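Local coordinates for protein dihydropteridine reductase (PDB 1OOE) that probably reduces quinonoid dihydrobiopterin to tetrahydrobiopterin with NADH or NADPH, working as a homodimeric short-chain dehydrogenase/reductase, at residues I60-T64 with I110-L114; Q72-F77 with H118-L124; L127-A133 with K147-L153; V170-V176 with S218-I224. The contacts are given in a common frame with arbitrary orientation. Where two conformers were deposited one is given. Residues are numbered along the deposited sequence.

Contact 1. Residues I60-T64 with I110-L114; sequences ILEQT and IAAKL
Segments 60-64 and 110-114, regular alpha-helix taken from within two longer helices, pack side by side through apolar side chains. Their axes approach to 10.9 Å and run in broadly the same direction, with a crossing angle of -38°. In register, Ile60 CA lies 8.1 Å from Ile110 CA, and Leu61 CA lies 6.9 Å from Leu114 CA. No hydrogen bond joins the segments. Leu61 has chi1 between wells (-91°) and chi2 p. Its CA-to-CB bond points sideways, but its end comes nearer 110-114.

Ile110 (chi1 m, chi2 t) points toward 60-64. Ile110 CD1 meets CD1 of Ile60 (m, t) at 3.9 Å, and Ile110 CG2 meets Leu61 CD1 at 4.3 Å. Lys113 (chi1 t, chi2 p) starts toward the other helix, and Lys113 CG touches Leu61 CD2 at 3.8 Å. Its chain then leads off, and NZ bonds Ser90 O of the second subunit. Leu114 is m, t. Leu114 CD1 is 4.0 Å from Ile60 CG2. Leu114 CD2 is 3.9 Å from Leu61 CD1 and 3.8 Å from Thr64 OG1. Thr64 OG1 donates to Ile60 O at 2.9 Å.

The arrangement is that of neighbouring helices on one side of a Rossmann-type sheet. Helices 53-68 and 93-118 lie over strands 4-9 and 28-34, where Tyr9 touches Ile60 and Ile110, and Ile33 touches Ile60, Thr64 and Leu114.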
loop_
_atom_site.group_PDB
_atom_site.type_symbol
_atom_site.label_atom_id
_atom_site.label_comp_id
_atom_site.label_asym_id
_atom_site.label_seq_id
_atom_site.Cartn_x
_atom_site.Cartn_y
_atom_site.Cartn_z
ATOM N N ILE A 60 12.904 -17.669 1.859
ATOM C CA ILE A 60 12.213 -18.125 0.663
ATOM C C ILE A 60 13.155 -18.130 -0.545
ATOM O O ILE A 60 13.172 -19.084 -1.325
ATOM C CB ILE A 60 10.976 -17.242 0.381
ATOM C CG1 ILE A 60 9.939 -17.451 1.492
ATOM C CG2 ILE A 60 10.363 -17.601 -0.964
ATOM C CD1 ILE A 60 8.814 -16.423 1.495
ATOM N N LEU A 61 13.955 -17.079 -0.689
ATOM C CA LEU A 61 14.893 -17.012 -1.807
ATOM C C LEU A 61 15.963 -18.095 -1.709
ATOM O O LEU A 61 16.307 -18.725 -2.708
ATOM C CB LEU A 61 15.558 -15.634 -1.877
ATOM C CG LEU A 61 14.860 -14.581 -2.744
ATOM C CD1 LEU A 61 13.413 -14.420 -2.308
ATOM C CD2 LEU A 61 15.612 -13.261 -2.647
ATOM N N GLU A 62 16.491 -18.320 -0.510
ATOM C CA GLU A 62 17.520 -19.341 -0.346
ATOM C C GLU A 62 16.985 -20.717 -0.707
ATOM O O GLU A 62 17.630 -21.464 -1.439
ATOM C CB GLU A 62 18.049 -19.363 1.094
ATOM C CG GLU A 62 18.749 -18.086 1.526
ATOM C CD GLU A 62 19.278 -18.154 2.950
ATOM O OE1 GLU A 62 18.574 -18.707 3.826
ATOM O OE2 GLU A 62 20.390 -17.643 3.198
ATOM N N GLN A 63 15.802 -21.047 -0.196
ATOM C CA GLN A 63 15.196 -22.345 -0.462
ATOM C C GLN A 63 14.837 -22.550 -1.924
ATOM O O GLN A 63 15.004 -23.646 -2.464
ATOM C CB GLN A 63 13.938 -22.527 0.382
ATOM C CG GLN A 63 14.186 -22.615 1.869
ATOM C CD GLN A 63 12.896 -22.784 2.634
ATOM O OE1 GLN A 63 12.243 -23.826 2.549
ATOM N NE2 GLN A 63 12.506 -21.752 3.370
ATOM N N THR A 64 14.331 -21.504 -2.567
ATOM C CA THR A 64 13.952 -21.618 -3.971
ATOM C C THR A 64 15.184 -21.801 -4.855
ATOM O O THR A 64 15.165 -22.590 -5.807
ATOM C CB THR A 64 13.154 -20.381 -4.429
ATOM O OG1 THR A 64 11.962 -20.273 -3.636
ATOM C CG2 THR A 64 12.763 -20.504 -5.898
ATOM N N ILE A 110 7.561 -10.547 -2.512
ATOM C CA ILE A 110 8.527 -11.641 -2.555
ATOM C C ILE A 110 8.330 -12.438 -3.845
ATOM O O ILE A 110 9.296 -12.915 -4.444
ATOM C CB ILE A 110 8.399 -12.554 -1.308
ATOM C CG1 ILE A 110 8.813 -11.762 -0.063
ATOM C CG2 ILE A 110 9.287 -13.791 -1.459
ATOM C CD1 ILE A 110 8.675 -12.515 1.243
ATOM N N ALA A 111 7.083 -12.567 -4.293
ATOM C CA ALA A 111 6.825 -13.279 -5.543
ATOM C C ALA A 111 7.514 -12.515 -6.678
ATOM O O ALA A 111 8.121 -13.116 -7.573
ATOM C CB ALA A 111 5.315 -13.378 -5.804
ATOM N N ALA A 112 7.428 -11.187 -6.636
ATOM C CA ALA A 112 8.056 -10.357 -7.660
ATOM C C ALA A 112 9.574 -10.535 -7.624
ATOM O O ALA A 112 10.212 -10.670 -8.665
ATOM C CB ALA A 112 7.690 -8.884 -7.452
ATOM N N LYS A 113 10.148 -10.531 -6.422
ATOM C CA LYS A 113 11.592 -10.707 -6.269
ATOM C C LYS A 113 12.011 -12.049 -6.867
ATOM O O LYS A 113 13.049 -12.149 -7.528
ATOM C CB LYS A 113 11.984 -10.657 -4.784
ATOM C CG LYS A 113 13.496 -10.714 -4.534
ATOM C CD LYS A 113 14.209 -9.508 -5.136
ATOM C CE LYS A 113 15.719 -9.616 -4.971
ATOM N NZ LYS A 113 16.407 -8.373 -5.412
ATOM N N LEU A 114 11.208 -13.083 -6.630
ATOM C CA LEU A 114 11.509 -14.408 -7.166
ATOM C C LEU A 114 11.509 -14.374 -8.691
ATOM O O LEU A 114 12.360 -14.989 -9.334
ATOM C CB LEU A 114 10.480 -15.431 -6.670
ATOM C CG LEU A 114 10.614 -15.858 -5.206
ATOM C CD1 LEU A 114 9.367 -16.620 -4.760
ATOM C CD2 LEU A 114 11.855 -16.716 -5.047
#

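Contact 2. Residues Q72-F77 with H118-L124; sequences QVDGVF and HLKPGGL
On the face shared by Val73 and Leu119, the Leu119 side chain (chi1 t, chi2 p) forms the apolar centre of this parallel pairing in the Rossmann fold. Leu119 CD1 lies 4.1 Å from Val73 CG2 and 4.4 Å from Val76 CG2. Leu124 CD2 meets Phe77 CE1 at 4.0 Å.

The backbones pair in two short pieces, Val73 with Leu119 (CA-CA 5.0 Å) and Gly75 with Leu124 (4.7 Å). Val73 N donates to His118 O at 2.9 Å, and Lys120 N to Val73 O at 3.0 Å. The chain turns at Asp74 (phi/psi -85/-19). Opposite, a type II turn from Lys120 to Gly123, closed by Gly123 N to Lys120 O at 2.9 Å, separates the paired pieces. Pairing resumes with Leu124 N to Asp74 O at 3.2 Å and Val76 N to Leu124 O at 3.0 Å. Helix 93-118 makes the beta-alpha-beta crossover.

At the edge, Asp74 OD1 accepts from Lys5 N, and Asp74 OD2 forms a salt bridge to Lys120 NZ at 2.9 Å.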
loop_
_atom_site.group_PDB
_atom_site.type_symbol
_atom_site.label_atom_id
_atom_site.label_comp_id
_atom_site.label_asym_id
_atom_site.label_seq_id
_atom_site.Cartn_x
_atom_site.Cartn_y
_atom_site.Cartn_z
ATOM N N GLN A 72 15.158 -22.257 -14.620
ATOM C CA GLN A 72 14.341 -21.059 -14.463
ATOM C C GLN A 72 12.913 -21.573 -14.484
ATOM O O GLN A 72 12.689 -22.749 -14.743
ATOM C CB GLN A 72 14.552 -20.088 -15.623
ATOM C CG GLN A 72 15.869 -19.336 -15.583
ATOM C CD GLN A 72 16.083 -18.500 -16.829
ATOM O OE1 GLN A 72 16.015 -19.010 -17.947
ATOM N NE2 GLN A 72 16.342 -17.211 -16.644
ATOM N N VAL A 73 11.947 -20.704 -14.210
ATOM C CA VAL A 73 10.549 -21.120 -14.223
ATOM C C VAL A 73 9.773 -20.398 -15.323
ATOM O O VAL A 73 10.149 -19.305 -15.746
ATOM C CB VAL A 73 9.863 -20.855 -12.861
ATOM C CG1 VAL A 73 10.566 -21.654 -11.760
ATOM C CG2 VAL A 73 9.879 -19.370 -12.544
ATOM N N ASP A 74 8.689 -21.017 -15.780
ATOM C CA ASP A 74 7.856 -20.446 -16.836
ATOM C C ASP A 74 6.827 -19.479 -16.261
ATOM O O ASP A 74 6.280 -18.641 -16.974
ATOM C CB ASP A 74 7.139 -21.556 -17.606
ATOM C CG ASP A 74 8.107 -22.513 -18.274
ATOM O OD1 ASP A 74 8.677 -23.373 -17.572
ATOM O OD2 ASP A 74 8.308 -22.396 -19.499
ATOM N N GLY A 75 6.572 -19.603 -14.964
ATOM C CA GLY A 75 5.614 -18.723 -14.321
ATOM C C GLY A 75 5.694 -18.746 -12.808
ATOM O O GLY A 75 6.135 -19.727 -12.205
ATOM N N VAL A 76 5.293 -17.632 -12.206
ATOM C CA VAL A 76 5.247 -17.472 -10.755
ATOM C C VAL A 76 3.818 -16.987 -10.515
ATOM O O VAL A 76 3.428 -15.936 -11.016
ATOM C CB VAL A 76 6.256 -16.398 -10.266
ATOM C CG1 VAL A 76 6.099 -16.170 -8.763
ATOM C CG2 VAL A 76 7.682 -16.847 -10.573
ATOM N N PHE A 77 3.035 -17.771 -9.782
ATOM C CA PHE A 77 1.643 -17.418 -9.516
ATOM C C PHE A 77 1.441 -17.189 -8.025
ATOM O O PHE A 77 1.598 -18.110 -7.230
ATOM C CB PHE A 77 0.716 -18.542 -9.994
ATOM C CG PHE A 77 1.044 -19.068 -11.371
ATOM C CD1 PHE A 77 1.298 -18.197 -12.431
ATOM C CD2 PHE A 77 1.082 -20.439 -11.607
ATOM C CE1 PHE A 77 1.584 -18.687 -13.705
ATOM C CE2 PHE A 77 1.366 -20.941 -12.879
ATOM C CZ PHE A 77 1.618 -20.063 -13.929
ATOM N N HIS A 118 14.308 -15.734 -11.008
ATOM C CA HIS A 118 14.101 -17.022 -11.653
ATOM C C HIS A 118 13.189 -17.152 -12.869
ATOM O O HIS A 118 13.167 -18.206 -13.498
ATOM C CB HIS A 118 13.618 -18.004 -10.586
ATOM C CG HIS A 118 14.514 -18.078 -9.391
ATOM N ND1 HIS A 118 15.759 -18.665 -9.434
ATOM C CD2 HIS A 118 14.355 -17.625 -8.125
ATOM C CE1 HIS A 118 16.330 -18.572 -8.246
ATOM N NE2 HIS A 118 15.498 -17.945 -7.432
ATOM N N LEU A 119 12.437 -16.112 -13.205
ATOM C CA LEU A 119 11.525 -16.200 -14.343
ATOM C C LEU A 119 12.242 -16.124 -15.693
ATOM O O LEU A 119 13.079 -15.250 -15.912
ATOM C CB LEU A 119 10.472 -15.091 -14.254
ATOM C CG LEU A 119 9.278 -15.138 -15.213
ATOM C CD1 LEU A 119 8.383 -16.346 -14.915
ATOM C CD2 LEU A 119 8.478 -13.850 -15.059
ATOM N N LYS A 120 11.911 -17.050 -16.590
ATOM C CA LYS A 120 12.519 -17.076 -17.921
ATOM C C LYS A 120 12.076 -15.859 -18.724
ATOM O O LYS A 120 11.004 -15.293 -18.479
ATOM C CB LYS A 120 12.091 -18.333 -18.686
ATOM C CG LYS A 120 10.584 -18.338 -18.990
ATOM C CD LYS A 120 10.216 -19.208 -20.186
ATOM C CE LYS A 120 8.709 -19.309 -20.363
ATOM N NZ LYS A 120 8.348 -20.228 -21.477
ATOM N N PRO A 121 12.905 -15.417 -19.683
ATOM C CA PRO A 121 12.486 -14.260 -20.475
ATOM C C PRO A 121 11.193 -14.669 -21.174
ATOM O O PRO A 121 11.072 -15.801 -21.649
ATOM C CB PRO A 121 13.648 -14.078 -21.446
ATOM C CG PRO A 121 14.821 -14.482 -20.604
ATOM C CD PRO A 121 14.317 -15.751 -19.949
ATOM N N GLY A 122 10.223 -13.764 -21.213
ATOM C CA GLY A 122 8.953 -14.078 -21.843
ATOM C C GLY A 122 7.998 -14.824 -20.921
ATOM O O GLY A 122 6.894 -15.179 -21.328
ATOM N N GLY A 123 8.418 -15.064 -19.681
ATOM C CA GLY A 123 7.572 -15.779 -18.738
ATOM C C GLY A 123 6.442 -14.946 -18.169
ATOM O O GLY A 123 6.293 -13.779 -18.520
ATOM N N LEU A 124 5.657 -15.544 -17.275
ATOM C CA LEU A 124 4.516 -14.864 -16.668
ATOM C C LEU A 124 4.545 -14.774 -15.146
ATOM O O LEU A 124 4.819 -15.758 -14.464
ATOM C CB LEU A 124 3.219 -15.577 -17.072
ATOM C CG LEU A 124 1.930 -15.152 -16.361
ATOM C CD1 LEU A 124 1.551 -13.749 -16.788
ATOM C CD2 LEU A 124 0.806 -16.133 -16.687
#

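Contact 3. Residues L127-A133 with K147-L153; sequences LTGAAAA and KAAVHHL
Lys147 (chi1 m, chi2 m, then extended) lies over Ala130, with CG 3.4 Å from Ala130 CB, and its CB is 3.8 Å from Ala133 CB. The motif is the end of a Rossmann-fold strand meeting the helix that carries Tyr143 and Lys147, spaced as in the YxxxK signature of short-chain dehydrogenases. A catalytic role for this pair is therefore likely.

Segment 127-133 leaves strand form after Thr128, passes through Gly129 and Ala130, and enters a 3-10 turn at 131-133. Segment 147-153 is regular helix. The closest CA atoms are Gly129 with Lys147 at 5.7 Å and Ala133 with Ala148 at 5.8 Å.

Lys147 NZ donates to Thr128 O at 3.1 Å and Gly129 O at 3.2 Å. A water accepts from Lys147 NZ at 2.8 Å and donates to Thr128 O at 2.7 Å.

The strand end packs on the next helical turn. Leu127 CD1 meets Leu153 CD2 at 4.2 Å, and Val150 CG1 lies 3.7 Å from Thr128 O. Beyond them, His152 NE2 bonds Gly135 O of the second subunit.

His151 (chi1 m) sets its ring edge against Gly129, where a CB would clash. Ala130 N donates to His151 NE2 at 3.0 Å.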
loop_
_atom_site.group_PDB
_atom_site.type_symbol
_atom_site.label_atom_id
_atom_site.label_comp_id
_atom_site.label_asym_id
_atom_site.label_seq_id
_atom_site.Cartn_x
_atom_site.Cartn_y
_atom_site.Cartn_z
ATOM N N LEU A 127 -0.256 -11.939 -10.102
ATOM C CA LEU A 127 -0.498 -11.496 -8.735
ATOM C C LEU A 127 -2.002 -11.425 -8.516
ATOM O O LEU A 127 -2.787 -11.467 -9.467
ATOM C CB LEU A 127 0.114 -10.110 -8.495
ATOM C CG LEU A 127 1.615 -9.939 -8.751
ATOM C CD1 LEU A 127 1.997 -8.488 -8.509
ATOM C CD2 LEU A 127 2.419 -10.871 -7.844
ATOM N N THR A 128 -2.402 -11.304 -7.260
ATOM C CA THR A 128 -3.818 -11.229 -6.944
ATOM C C THR A 128 -4.158 -9.884 -6.325
ATOM O O THR A 128 -3.632 -9.528 -5.274
ATOM C CB THR A 128 -4.219 -12.360 -5.987
ATOM O OG1 THR A 128 -3.912 -13.625 -6.591
ATOM C CG2 THR A 128 -5.716 -12.306 -5.698
ATOM N N GLY A 129 -5.031 -9.136 -6.995
ATOM C CA GLY A 129 -5.433 -7.833 -6.498
ATOM C C GLY A 129 -6.770 -7.933 -5.790
ATOM O O GLY A 129 -7.031 -8.914 -5.102
ATOM N N ALA A 130 -7.617 -6.919 -5.960
ATOM C CA ALA A 130 -8.939 -6.922 -5.339
ATOM C C ALA A 130 -9.867 -5.928 -6.035
ATOM O O ALA A 130 -9.606 -4.726 -6.054
ATOM C CB ALA A 130 -8.819 -6.579 -3.857
ATOM N N ALA A 131 -10.960 -6.432 -6.602
ATOM C CA ALA A 131 -11.909 -5.569 -7.294
ATOM C C ALA A 131 -12.394 -4.425 -6.396
ATOM O O ALA A 131 -12.574 -3.302 -6.856
ATOM C CB ALA A 131 -13.107 -6.400 -7.795
ATOM N N ALA A 132 -12.589 -4.710 -5.113
ATOM C CA ALA A 132 -13.063 -3.688 -4.184
ATOM C C ALA A 132 -12.091 -2.524 -4.014
ATOM O O ALA A 132 -12.506 -1.408 -3.714
ATOM C CB ALA A 132 -13.361 -4.314 -2.823
ATOM N N ALA A 133 -10.801 -2.781 -4.211
ATOM C CA ALA A 133 -9.791 -1.736 -4.050
ATOM C C ALA A 133 -9.759 -0.713 -5.183
ATOM O O ALA A 133 -8.989 0.248 -5.130
ATOM C CB ALA A 133 -8.407 -2.368 -3.874
ATOM N N LYS A 147 -4.294 -3.939 -0.768
ATOM C CA LYS A 147 -4.528 -4.319 -2.152
ATOM C C LYS A 147 -4.215 -3.189 -3.134
ATOM O O LYS A 147 -3.781 -3.451 -4.255
ATOM C CB LYS A 147 -5.967 -4.822 -2.324
ATOM C CG LYS A 147 -6.221 -6.175 -1.656
ATOM C CD LYS A 147 -5.467 -7.302 -2.368
ATOM C CE LYS A 147 -5.874 -8.670 -1.835
ATOM N NZ LYS A 147 -5.244 -9.781 -2.619
ATOM N N ALA A 148 -4.417 -1.937 -2.728
ATOM C CA ALA A 148 -4.103 -0.815 -3.613
ATOM C C ALA A 148 -2.595 -0.805 -3.850
ATOM O O ALA A 148 -2.137 -0.463 -4.941
ATOM C CB ALA A 148 -4.549 0.516 -2.991
ATOM N N ALA A 149 -1.827 -1.179 -2.830
ATOM C CA ALA A 149 -0.375 -1.219 -2.972
ATOM C C ALA A 149 -0.011 -2.297 -3.991
ATOM O O ALA A 149 0.887 -2.096 -4.809
ATOM C CB ALA A 149 0.294 -1.509 -1.627
ATOM N N VAL A 150 -0.710 -3.431 -3.950
ATOM C CA VAL A 150 -0.438 -4.513 -4.899
ATOM C C VAL A 150 -0.773 -4.041 -6.316
ATOM O O VAL A 150 -0.060 -4.356 -7.267
ATOM C CB VAL A 150 -1.249 -5.798 -4.563
ATOM C CG1 VAL A 150 -1.063 -6.848 -5.668
ATOM C CG2 VAL A 150 -0.778 -6.371 -3.233
ATOM N N HIS A 151 -1.855 -3.282 -6.460
ATOM C CA HIS A 151 -2.225 -2.767 -7.775
ATOM C C HIS A 151 -1.128 -1.821 -8.282
ATOM O O HIS A 151 -0.781 -1.848 -9.463
ATOM C CB HIS A 151 -3.563 -2.024 -7.717
ATOM C CG HIS A 151 -4.745 -2.914 -7.474
ATOM N ND1 HIS A 151 -6.043 -2.445 -7.489
ATOM C CD2 HIS A 151 -4.826 -4.238 -7.205
ATOM C CE1 HIS A 151 -6.872 -3.444 -7.240
ATOM N NE2 HIS A 151 -6.159 -4.544 -7.064
ATOM N N HIS A 152 -0.573 -0.995 -7.399
ATOM C CA HIS A 152 0.476 -0.075 -7.828
ATOM C C HIS A 152 1.747 -0.842 -8.189
ATOM O O HIS A 152 2.418 -0.522 -9.176
ATOM C CB HIS A 152 0.789 0.970 -6.751
ATOM C CG HIS A 152 1.688 2.060 -7.243
ATOM N ND1 HIS A 152 3.064 1.970 -7.195
ATOM C CD2 HIS A 152 1.408 3.202 -7.914
ATOM C CE1 HIS A 152 3.591 3.008 -7.823
ATOM N NE2 HIS A 152 2.608 3.769 -8.270
ATOM N N LEU A 153 2.060 -1.859 -7.388
ATOM C CA LEU A 153 3.234 -2.698 -7.617
ATOM C C LEU A 153 3.143 -3.277 -9.021
ATOM O O LEU A 153 4.135 -3.352 -9.749
ATOM C CB LEU A 153 3.272 -3.832 -6.588
ATOM C CG LEU A 153 4.243 -4.994 -6.836
ATOM C CD1 LEU A 153 5.673 -4.491 -6.872
ATOM C CD2 LEU A 153 4.081 -6.027 -5.743
HETATM O O HOH W 1 -2.407 -9.885 -2.866
#

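Contact 4. Residues V170-V176 with S218-I224; sequences VLTIMPV and SGALLKI
Strands 170-175 and 221-224 lie side by side as parallel neighbours in the Rossmann-type sheet. Their axes come within 4.4 Å at 24°. Register pairs Thr172 with Leu221, Ile173 with Leu222, Met174 with Lys223 and Pro175 with Ile224, and the CA-CA distance shrinks from 5.0 to 4.4 Å.

Backbone hydrogen bonds form the ladder. Gly219 N donates to Val170 O at 2.7 Å, Thr172 N to Ala220 O at 3.1 Å, Leu222 N to Thr172 O at 2.8 Å, Met174 N to Leu222 O at 2.7 Å, Ile224 N to Met174 O at 3.0 Å, and Val176 N to Ile224 O at 3.1 Å. Gly219 has positive phi (98/-3). Thr172 OG1 and Thr154 OG1 share a hydrogen bond.

Apolar contacts lie on both faces. On the face of Ile173 and Leu222, Leu171 CB meets Leu222 CD1 at 4.3 Å, and Ile173 CB meets Ile224 CD1 at 4.2 Å. Trp208 of helix 198-210 packs there on Leu171 and Leu222. On the other face CE of Met174 (m, t, m) reaches Leu221 CB at 3.7 Å.

One side chain joins the ladder at its start: Ser218 OG (chi1 t) accepts from Val170 N at 3.1 Å.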
loop_
_atom_site.group_PDB
_atom_site.type_symbol
_atom_site.label_atom_id
_atom_site.label_comp_id
_atom_site.label_asym_id
_atom_site.label_seq_id
_atom_site.Cartn_x
_atom_site.Cartn_y
_atom_site.Cartn_z
ATOM N N VAL A 170 3.315 -9.186 -16.458
ATOM C CA VAL A 170 2.753 -9.310 -15.120
ATOM C C VAL A 170 1.250 -9.085 -15.299
ATOM O O VAL A 170 0.833 -8.139 -15.976
ATOM C CB VAL A 170 3.347 -8.269 -14.126
ATOM C CG1 VAL A 170 3.141 -6.857 -14.644
ATOM C CG2 VAL A 170 2.705 -8.435 -12.761
ATOM N N LEU A 171 0.446 -9.987 -14.741
ATOM C CA LEU A 171 -1.011 -9.894 -14.831
ATOM C C LEU A 171 -1.574 -10.029 -13.421
ATOM O O LEU A 171 -1.141 -10.890 -12.656
ATOM C CB LEU A 171 -1.569 -11.005 -15.734
ATOM C CG LEU A 171 -1.123 -10.978 -17.201
ATOM C CD1 LEU A 171 -1.756 -12.144 -17.948
ATOM C CD2 LEU A 171 -1.514 -9.647 -17.841
ATOM N N THR A 172 -2.539 -9.179 -13.076
ATOM C CA THR A 172 -3.125 -9.196 -11.737
ATOM C C THR A 172 -4.631 -9.457 -11.817
ATOM O O THR A 172 -5.370 -8.677 -12.410
ATOM C CB THR A 172 -2.825 -7.854 -11.024
ATOM O OG1 THR A 172 -1.412 -7.755 -10.789
ATOM C CG2 THR A 172 -3.552 -7.760 -9.693
ATOM N N ILE A 173 -5.077 -10.566 -11.226
ATOM C CA ILE A 173 -6.491 -10.934 -11.278
ATOM C C ILE A 173 -7.342 -10.365 -10.147
ATOM O O ILE A 173 -6.874 -10.199 -9.024
ATOM C CB ILE A 173 -6.669 -12.473 -11.301
ATOM C CG1 ILE A 173 -6.147 -13.096 -10.005
ATOM C CG2 ILE A 173 -5.921 -13.063 -12.494
ATOM C CD1 ILE A 173 -6.389 -14.596 -9.904
ATOM N N MET A 174 -8.603 -10.073 -10.462
ATOM C CA MET A 174 -9.542 -9.525 -9.485
ATOM C C MET A 174 -10.914 -10.189 -9.630
ATOM O O MET A 174 -11.853 -9.601 -10.170
ATOM C CB MET A 174 -9.682 -8.005 -9.665
ATOM C CG MET A 174 -8.361 -7.233 -9.623
ATOM S SD MET A 174 -8.557 -5.433 -9.683
ATOM C CE MET A 174 -9.369 -5.223 -11.298
ATOM N N PRO A 175 -11.039 -11.440 -9.167
ATOM C CA PRO A 175 -12.333 -12.119 -9.276
ATOM C C PRO A 175 -13.332 -11.587 -8.245
ATOM O O PRO A 175 -12.977 -11.346 -7.093
ATOM C CB PRO A 175 -11.975 -13.582 -9.044
ATOM C CG PRO A 175 -10.820 -13.494 -8.097
ATOM C CD PRO A 175 -10.000 -12.353 -8.655
ATOM N N VAL A 176 -14.575 -11.396 -8.670
ATOM C CA VAL A 176 -15.621 -10.899 -7.778
ATOM C C VAL A 176 -16.073 -11.994 -6.811
ATOM O O VAL A 176 -16.194 -11.759 -5.607
ATOM C CB VAL A 176 -16.830 -10.380 -8.595
ATOM C CG1 VAL A 176 -17.983 -10.018 -7.667
ATOM C CG2 VAL A 176 -16.408 -9.162 -9.412
ATOM N N SER A 218 0.617 -6.293 -20.410
ATOM C CA SER A 218 1.332 -6.448 -19.145
ATOM C C SER A 218 0.938 -5.288 -18.240
ATOM O O SER A 218 0.891 -4.139 -18.684
ATOM C CB SER A 218 2.846 -6.431 -19.365
ATOM O OG SER A 218 3.541 -6.621 -18.143
ATOM N N GLY A 219 0.646 -5.601 -16.981
ATOM C CA GLY A 219 0.242 -4.587 -16.020
ATOM C C GLY A 219 -1.266 -4.503 -15.851
ATOM O O GLY A 219 -1.773 -3.749 -15.014
ATOM N N ALA A 220 -1.991 -5.291 -16.633
ATOM C CA ALA A 220 -3.448 -5.274 -16.579
ATOM C C ALA A 220 -4.037 -5.726 -15.245
ATOM O O ALA A 220 -3.537 -6.655 -14.616
ATOM C CB ALA A 220 -4.014 -6.139 -17.704
ATOM N N LEU A 221 -5.105 -5.047 -14.832
ATOM C CA LEU A 221 -5.841 -5.378 -13.615
ATOM C C LEU A 221 -7.091 -6.015 -14.223
ATOM O O LEU A 221 -7.932 -5.324 -14.801
ATOM C CB LEU A 221 -6.188 -4.104 -12.832
ATOM C CG LEU A 221 -4.992 -3.239 -12.404
ATOM C CD1 LEU A 221 -5.495 -2.005 -11.673
ATOM C CD2 LEU A 221 -4.056 -4.037 -11.503
ATOM N N LEU A 222 -7.195 -7.335 -14.097
ATOM C CA LEU A 222 -8.277 -8.107 -14.707
ATOM C C LEU A 222 -9.450 -8.480 -13.807
ATOM O O LEU A 222 -9.345 -9.393 -12.991
ATOM C CB LEU A 222 -7.681 -9.383 -15.308
ATOM C CG LEU A 222 -6.454 -9.146 -16.201
ATOM C CD1 LEU A 222 -5.753 -10.474 -16.491
ATOM C CD2 LEU A 222 -6.874 -8.464 -17.494
ATOM N N LYS A 223 -10.571 -7.786 -13.978
ATOM C CA LYS A 223 -11.761 -8.074 -13.183
ATOM C C LYS A 223 -12.466 -9.275 -13.812
ATOM O O LYS A 223 -12.774 -9.278 -15.006
ATOM C CB LYS A 223 -12.691 -6.857 -13.156
ATOM C CG LYS A 223 -13.898 -7.011 -12.240
ATOM C CD LYS A 223 -14.668 -5.703 -12.156
ATOM C CE LYS A 223 -15.885 -5.811 -11.250
ATOM N NZ LYS A 223 -16.594 -4.502 -11.161
ATOM N N ILE A 224 -12.719 -10.297 -13.003
ATOM C CA ILE A 224 -13.351 -11.505 -13.499
ATOM C C ILE A 224 -14.748 -11.678 -12.924
ATOM O O ILE A 224 -14.930 -11.743 -11.708
ATOM C CB ILE A 224 -12.486 -12.728 -13.165
ATOM C CG1 ILE A 224 -11.088 -12.524 -13.762
ATOM C CG2 ILE A 224 -13.129 -13.999 -13.716
ATOM C CD1 ILE A 224 -10.105 -13.631 -13.448
#

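How the contacts relate
Contacts 2, 3 and 4 follow one sheet through strands 73-78, 123-128, 169-175 and 221-227. Contacts 2 and 3 share strand 123-128, with centres 21 Å apart. Contacts 3 and 4, centres 9 Å apart, are linked by probable hydrogen bonds, Leu127 N to Leu171 O and Gly129 N to Ile173 O, both 2.9 Å, and His151 CE1 lies 3.6 Å from Met174 SD. Contact 1 joins two helices that lie against the sheet. It touches contact 2 where Thr64 CG2 meets His118 CD2 at 4.0 Å. Contact 1 lies across the chain's centre from contact 4. Lys147 of contact 3 probably marks the active site. The side chain of Leu222 of contact 4 is about 5 Å from a bound MES, probably a crystallisation component.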